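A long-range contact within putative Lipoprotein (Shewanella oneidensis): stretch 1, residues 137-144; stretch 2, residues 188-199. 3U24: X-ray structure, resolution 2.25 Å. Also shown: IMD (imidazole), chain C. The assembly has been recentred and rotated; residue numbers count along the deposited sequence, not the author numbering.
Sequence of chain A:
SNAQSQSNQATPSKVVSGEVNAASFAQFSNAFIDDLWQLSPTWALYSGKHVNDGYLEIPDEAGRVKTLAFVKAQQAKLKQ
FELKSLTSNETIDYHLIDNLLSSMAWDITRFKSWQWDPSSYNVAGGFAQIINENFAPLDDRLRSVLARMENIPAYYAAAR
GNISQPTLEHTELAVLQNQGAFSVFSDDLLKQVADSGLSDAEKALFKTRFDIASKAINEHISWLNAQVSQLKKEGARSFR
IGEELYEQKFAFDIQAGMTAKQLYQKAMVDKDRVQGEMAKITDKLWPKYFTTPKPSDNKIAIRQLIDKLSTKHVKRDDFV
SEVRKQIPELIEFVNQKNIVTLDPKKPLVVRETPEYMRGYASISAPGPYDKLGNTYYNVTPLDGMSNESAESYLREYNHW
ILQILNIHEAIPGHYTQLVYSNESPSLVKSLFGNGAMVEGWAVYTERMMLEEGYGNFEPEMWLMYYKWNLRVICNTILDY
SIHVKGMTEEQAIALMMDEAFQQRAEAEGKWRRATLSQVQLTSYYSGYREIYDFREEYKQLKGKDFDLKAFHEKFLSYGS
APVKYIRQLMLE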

ATOM      1  N   PRO A 137       9.350 -14.573  23.847  1.00 25.47           N
ATOM      2  CA  PRO A 137      10.032 -15.740  24.401  1.00 25.84           C
ATOM      3  C   PRO A 137      10.306 -16.832  23.352  1.00 25.79           C
ATOM      4  O   PRO A 137       9.441 -17.144  22.538  1.00 24.28           O
ATOM      5  CB  PRO A 137       9.069 -16.232  25.480  1.00 26.62           C
ATOM      6  CG  PRO A 137       8.274 -15.000  25.873  1.00 26.38           C
ATOM      7  CD  PRO A 137       8.116 -14.234  24.590  1.00 25.70           C
ATOM      8  N   LEU A 138      11.520 -17.365  23.347  1.00 26.10           N
ATOM      9  CA  LEU A 138      11.940 -18.215  22.227  1.00 26.93           C
ATOM     10  C   LEU A 138      11.238 -19.568  22.270  1.00 26.40           C
ATOM     11  O   LEU A 138      10.691 -20.032  21.272  1.00 25.58           O
ATOM     12  CB  LEU A 138      13.457 -18.355  22.187  1.00 27.32           C
ATOM     13  CG  LEU A 138      14.075 -19.345  21.194  1.00 27.71           C
ATOM     14  CD1 LEU A 138      13.888 -18.868  19.762  1.00 26.08           C
ATOM     15  CD2 LEU A 138      15.569 -19.565  21.565  1.00 28.18           C
ATOM     16  N   ASP A 139      11.207 -20.161  23.438  1.00 28.41           N
ATOM     17  CA  ASP A 139      10.506 -21.416  23.608  1.00 30.95           C
ATOM     18  C   ASP A 139       9.020 -21.287  23.205  1.00 29.01           C
ATOM     19  O   ASP A 139       8.500 -22.195  22.609  1.00 29.27           O
ATOM     20  CB  ASP A 139      10.686 -21.965  25.031  1.00 34.62           C
ATOM     21  CG  ASP A 139      12.166 -22.401  25.339  1.00 40.34           C
ATOM     22  OD1 ASP A 139      13.114 -22.121  24.539  1.00 44.01           O
ATOM     23  OD2 ASP A 139      12.397 -23.026  26.419  1.00 46.89           O
ATOM     24  N   ASP A 140       8.355 -20.173  23.479  1.00 27.99           N
ATOM     25  CA  ASP A 140       6.973 -20.015  23.025  1.00 28.64           C
ATOM     26  C   ASP A 140       6.905 -19.917  21.503  1.00 26.46           C
ATOM     27  O   ASP A 140       6.068 -20.561  20.879  1.00 25.36           O
ATOM     28  CB  ASP A 140       6.283 -18.766  23.594  1.00 30.85           C
ATOM     29  CG  ASP A 140       6.184 -18.769  25.124  1.00 34.48           C
ATOM     30  OD1 ASP A 140       6.616 -19.752  25.768  1.00 40.17           O
ATOM     31  OD2 ASP A 140       5.697 -17.747  25.689  1.00 37.46           O
ATOM     32  N   ARG A 141       7.773 -19.110  20.907  1.00 24.37           N
ATOM     33  CA  ARG A 141       7.844 -19.059  19.455  1.00 23.48           C
ATOM     34  C   ARG A 141       8.090 -20.440  18.822  1.00 22.73           C
ATOM     35  O   ARG A 141       7.403 -20.812  17.912  1.00 21.87           O
ATOM     36  CB  ARG A 141       8.968 -18.145  19.015  1.00 23.79           C
ATOM     37  CG  ARG A 141       8.645 -16.659  19.025  1.00 24.00           C
ATOM     38  CD  ARG A 141       9.858 -15.876  18.517  1.00 23.70           C
ATOM     39  NE  ARG A 141      10.829 -15.659  19.581  1.00 24.36           N
ATOM     40  CZ  ARG A 141      12.135 -15.469  19.412  1.00 24.45           C
ATOM     41  NH1 ARG A 141      12.675 -15.527  18.222  1.00 24.84           N
ATOM     42  NH2 ARG A 141      12.901 -15.257  20.450  1.00 24.85           N
ATOM     43  N   LEU A 142       9.077 -21.178  19.311  1.00 23.11           N
ATOM     44  CA  LEU A 142       9.430 -22.494  18.726  1.00 23.34           C
ATOM     45  C   LEU A 142       8.324 -23.533  18.910  1.00 23.12           C
ATOM     46  O   LEU A 142       8.124 -24.364  18.052  1.00 21.93           O
ATOM     47  CB  LEU A 142      10.749 -23.019  19.301  1.00 23.45           C
ATOM     48  CG  LEU A 142      11.914 -22.104  18.909  1.00 24.08           C
ATOM     49  CD1 LEU A 142      13.175 -22.513  19.644  1.00 24.80           C
ATOM     50  CD2 LEU A 142      12.152 -22.113  17.407  1.00 24.06           C
ATOM     51  N   ARG A 143       7.619 -23.481  20.029  1.00 23.81           N
ATOM     52  CA  ARG A 143       6.499 -24.383  20.241  1.00 24.39           C
ATOM     53  C   ARG A 143       5.362 -24.039  19.290  1.00 23.61           C
ATOM     54  O   ARG A 143       4.660 -24.943  18.829  1.00 22.93           O
ATOM     55  CB  ARG A 143       6.010 -24.354  21.676  1.00 25.87           C
ATOM     56  CG  ARG A 143       6.950 -25.105  22.607  1.00 28.72           C
ATOM     57  CD  ARG A 143       6.582 -25.028  24.096  1.00 29.93           C
ATOM     58  NE  ARG A 143       7.494 -25.886  24.850  1.00 31.17           N
ATOM     59  CZ  ARG A 143       8.241 -25.499  25.890  1.00 32.83           C
ATOM     60  NH1 ARG A 143       8.172 -24.277  26.385  1.00 32.11           N
ATOM     61  NH2 ARG A 143       9.054 -26.366  26.468  1.00 33.96           N
ATOM     62  N   SER A 144       5.178 -22.745  18.995  1.00 22.66           N
ATOM     63  CA  SER A 144       4.190 -22.346  17.992  1.00 22.09           C
ATOM     64  C   SER A 144       4.563 -22.896  16.611  1.00 21.27           C
ATOM     65  O   SER A 144       3.715 -23.452  15.885  1.00 21.64           O
ATOM     66  CB  SER A 144       4.003 -20.816  17.944  1.00 21.86           C
ATOM     67  OG  SER A 144       3.302 -20.392  19.111  1.00 22.34           O
ATOM     68  N   ASP A 188      19.828 -22.261  10.250  1.00 30.69           N
ATOM     69  CA  ASP A 188      19.744 -21.354  11.384  1.00 31.20           C
ATOM     70  C   ASP A 188      18.518 -21.603  12.316  1.00 28.33           C
ATOM     71  O   ASP A 188      18.643 -21.546  13.537  1.00 26.72           O
ATOM     72  CB  ASP A 188      19.769 -19.906  10.905  1.00 33.66           C
ATOM     73  CG  ASP A 188      21.158 -19.466  10.358  1.00 39.23           C
ATOM     74  OD1 ASP A 188      22.213 -20.161  10.552  1.00 41.10           O
ATOM     75  OD2 ASP A 188      21.188 -18.385   9.701  1.00 46.11           O
ATOM     76  N   LEU A 189      17.359 -21.936  11.753  1.00 25.78           N
ATOM     77  CA  LEU A 189      16.212 -22.278  12.593  1.00 24.80           C
ATOM     78  C   LEU A 189      16.500 -23.588  13.347  1.00 24.71           C
ATOM     79  O   LEU A 189      16.230 -23.705  14.541  1.00 24.16           O
ATOM     80  CB  LEU A 189      14.941 -22.378  11.757  1.00 24.07           C
ATOM     81  CG  LEU A 189      13.659 -22.839  12.441  1.00 24.20           C
ATOM     82  CD1 LEU A 189      13.242 -21.828  13.522  1.00 22.67           C
ATOM     83  CD2 LEU A 189      12.574 -23.069  11.380  1.00 22.91           C
ATOM     84  N   LEU A 190      17.107 -24.551  12.677  1.00 24.73           N
ATOM     85  CA  LEU A 190      17.463 -25.793  13.362  1.00 25.66           C
ATOM     86  C   LEU A 190      18.429 -25.576  14.546  1.00 26.17           C
ATOM     87  O   LEU A 190      18.272 -26.207  15.604  1.00 25.82           O
ATOM     88  CB  LEU A 190      18.024 -26.826  12.406  1.00 25.54           C
ATOM     89  CG  LEU A 190      17.057 -27.324  11.335  1.00 25.90           C
ATOM     90  CD1 LEU A 190      17.816 -28.268  10.380  1.00 26.45           C
ATOM     91  CD2 LEU A 190      15.867 -28.024  11.984  1.00 25.48           C
ATOM     92  N   LYS A 191      19.386 -24.676  14.376  1.00 26.62           N
ATOM     93  CA  LYS A 191      20.331 -24.353  15.421  1.00 28.44           C
ATOM     94  C   LYS A 191      19.611 -23.694  16.598  1.00 27.52           C
ATOM     95  O   LYS A 191      19.837 -24.080  17.750  1.00 27.23           O
ATOM     96  CB  LYS A 191      21.479 -23.473  14.877  1.00 31.33           C
ATOM     97  CG  LYS A 191      22.502 -22.946  15.902  1.00 34.74           C
ATOM     98  CD  LYS A 191      23.562 -21.990  15.293  1.00 37.30           C
ATOM     99  CE  LYS A 191      24.363 -22.609  14.116  1.00 40.14           C
ATOM    100  NZ  LYS A 191      25.380 -21.720  13.438  1.00 40.89           N
ATOM    101  N   GLN A 192      18.743 -22.722  16.330  1.00 26.85           N
ATOM    102  CA  GLN A 192      17.935 -22.129  17.405  1.00 27.10           C
ATOM    103  C   GLN A 192      17.176 -23.208  18.182  1.00 25.49           C
ATOM    104  O   GLN A 192      17.138 -23.176  19.402  1.00 24.21           O
ATOM    105  CB  GLN A 192      16.904 -21.133  16.881  1.00 28.07           C
ATOM    106  CG  GLN A 192      17.460 -19.839  16.350  1.00 30.75           C
ATOM    107  CD  GLN A 192      16.412 -18.707  16.392  1.00 33.30           C
ATOM    108  OE1 GLN A 192      16.379 -17.921  17.343  1.00 35.08           O
ATOM    109  NE2 GLN A 192      15.525 -18.671  15.394  1.00 34.63           N
ATOM    110  N   VAL A 193      16.563 -24.149  17.465  1.00 23.84           N
ATOM    111  CA  VAL A 193      15.845 -25.220  18.136  1.00 23.59           C
ATOM    112  C   VAL A 193      16.805 -26.081  18.988  1.00 24.09           C
ATOM    113  O   VAL A 193      16.573 -26.240  20.194  1.00 23.60           O
ATOM    114  CB  VAL A 193      15.052 -26.095  17.144  1.00 23.26           C
ATOM    115  CG1 VAL A 193      14.533 -27.348  17.847  1.00 23.44           C
ATOM    116  CG2 VAL A 193      13.915 -25.275  16.523  1.00 22.47           C
ATOM    117  N   ALA A 194      17.917 -26.518  18.400  1.00 24.22           N
ATOM    118  CA  ALA A 194      18.876 -27.384  19.091  1.00 25.69           C
ATOM    119  C   ALA A 194      19.387 -26.776  20.394  1.00 26.58           C
ATOM    120  O   ALA A 194      19.612 -27.512  21.357  1.00 26.62           O
ATOM    121  CB  ALA A 194      20.062 -27.726  18.185  1.00 26.29           C
ATOM    122  N   ASP A 195      19.561 -25.453  20.431  1.00 26.84           N
ATOM    123  CA  ASP A 195      20.183 -24.796  21.588  1.00 28.67           C
ATOM    124  C   ASP A 195      19.184 -24.063  22.509  1.00 29.13           C
ATOM    125  O   ASP A 195      19.595 -23.364  23.461  1.00 30.16           O
ATOM    126  CB  ASP A 195      21.279 -23.819  21.124  1.00 29.29           C
ATOM    127  CG  ASP A 195      22.471 -24.537  20.443  1.00 30.16           C
ATOM    128  OD1 ASP A 195      22.686 -25.772  20.672  1.00 30.49           O
ATOM    129  OD2 ASP A 195      23.194 -23.855  19.674  1.00 30.59           O
ATOM    130  N   SER A 196      17.898 -24.247  22.221  1.00 28.36           N
ATOM    131  CA  SER A 196      16.803 -23.702  23.018  1.00 28.00           C
ATOM    132  C   SER A 196      16.562 -24.539  24.290  1.00 28.96           C
ATOM    133  O   SER A 196      17.162 -25.600  24.501  1.00 28.65           O
ATOM    134  CB  SER A 196      15.508 -23.736  22.188  1.00 26.65           C
ATOM    135  OG  SER A 196      15.022 -25.067  22.097  1.00 26.02           O
ATOM    136  N   GLY A 197      15.592 -24.077  25.070  1.00 28.91           N
ATOM    137  CA  GLY A 197      15.197 -24.738  26.271  1.00 29.71           C
ATOM    138  C   GLY A 197      14.125 -25.782  26.059  1.00 30.21           C
ATOM    139  O   GLY A 197      13.653 -26.325  27.042  1.00 32.18           O
ATOM    140  N   LEU A 198      13.734 -26.079  24.816  1.00 29.42           N
ATOM    141  CA  LEU A 198      12.780 -27.161  24.591  1.00 29.70           C
ATOM    142  C   LEU A 198      13.334 -28.488  25.133  1.00 29.80           C
ATOM    143  O   LEU A 198      14.543 -28.706  25.172  1.00 29.04           O
ATOM    144  CB  LEU A 198      12.426 -27.339  23.106  1.00 29.23           C
ATOM    145  CG  LEU A 198      11.771 -26.147  22.405  1.00 29.45           C
ATOM    146  CD1 LEU A 198      11.212 -26.509  21.036  1.00 28.77           C
ATOM    147  CD2 LEU A 198      10.677 -25.564  23.256  1.00 31.30           C
ATOM    148  N   SER A 199      12.439 -29.381  25.542  1.00 29.57           N
ATOM    149  CA  SER A 199      12.848 -30.730  25.977  1.00 29.54           C
ATOM    150  C   SER A 199      13.475 -31.480  24.818  1.00 29.51           C
ATOM    151  O   SER A 199      13.221 -31.161  23.661  1.00 28.48           O
ATOM    152  CB  SER A 199      11.648 -31.506  26.439  1.00 29.49           C
ATOM    153  OG  SER A 199      10.886 -31.913  25.323  1.00 28.54           O
TER
HETATM  154  N1  IMD C 608      24.831 -26.090  15.881  1.00 42.67           N
HETATM  155  C2  IMD C 608      24.902 -25.682  17.188  1.00 41.41           C
HETATM  156  N3  IMD C 608      24.095 -26.476  17.929  1.00 36.02           N
HETATM  157  C4  IMD C 608      23.496 -27.379  17.094  1.00 40.64           C
HETATM  158  C5  IMD C 608      23.958 -27.135  15.801  1.00 39.32           C

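Two leucines cover the largest areas in this contact, and they do it from different kinds of backbone. Leu142 sits on the helix of the first stretch with its CA-to-CB bond pointing toward the second stretch; Leu198 sits in the loop that follows the second helix, its CA-to-CB bond sideways and the end of its side chain coming nearer. The helices cross at 121° between their N-to-C directions, with axes no closer than 10.8 Å.

Leu142, buried and in the m,t rotamer, uses its branches differently. Its CD2 reaches the helix wall, 3.7 Å from Val193 CG2 and 4.0 Å from Leu189 CD1, residues one turn apart. Its CD1 lies farther along, 3.7 Å from Ser196 CB and 4.0 Å from the backbone Gln192 O. One side chain thus packs against both the helix and the turn that leaves it.

Leu198, also m,t, closes the pocket from the loop. Its CD1 lies 3.9 Å from Leu142 CB, while its CD2 is 4.0 Å from Asp139 CB and 3.6 Å from Arg143 NE, over one face of the guanidinium. A guanidinium face offers a flat surface for a methyl, and the arrangement leaves the edge free for polar partners: NE and NH2 of Arg143 are hydrogen-bonded elsewhere in the structure.

The polar element is small but well placed. Asp139, whose CA-to-CB bond points sideways, brings its carboxylate to the loop, where Gly197 N donates to Asp139 OD1 at 3.2 Å with an N-H...O angle of 148°. This is the one hydrogen bond between the stretches, and it gives a partner to a backbone amide beyond the helical residues. The glycine suits the site: an ideal CB there would lie 2.6 Å from Asp139 OD2, a clash. The loop also braces itself. Ser196, in the p rotamer, donates from OG to Val193 O at 2.7 Å, and the same OG accepts from Leu198 N at 3.2 Å, linking the carbonyl of Val193 to the amide of Leu198 through one hydroxyl.

Gln192 covers an area comparable to that of Asp139; its OE1 is 3.6 Å from Leu138 CD1. The rules to read here are economical: a helix leucine spanning wall and turn, a loop leucine packed against it and an arginine face, and a carboxylate meeting a glycine amide, with 445 Å² buried in all.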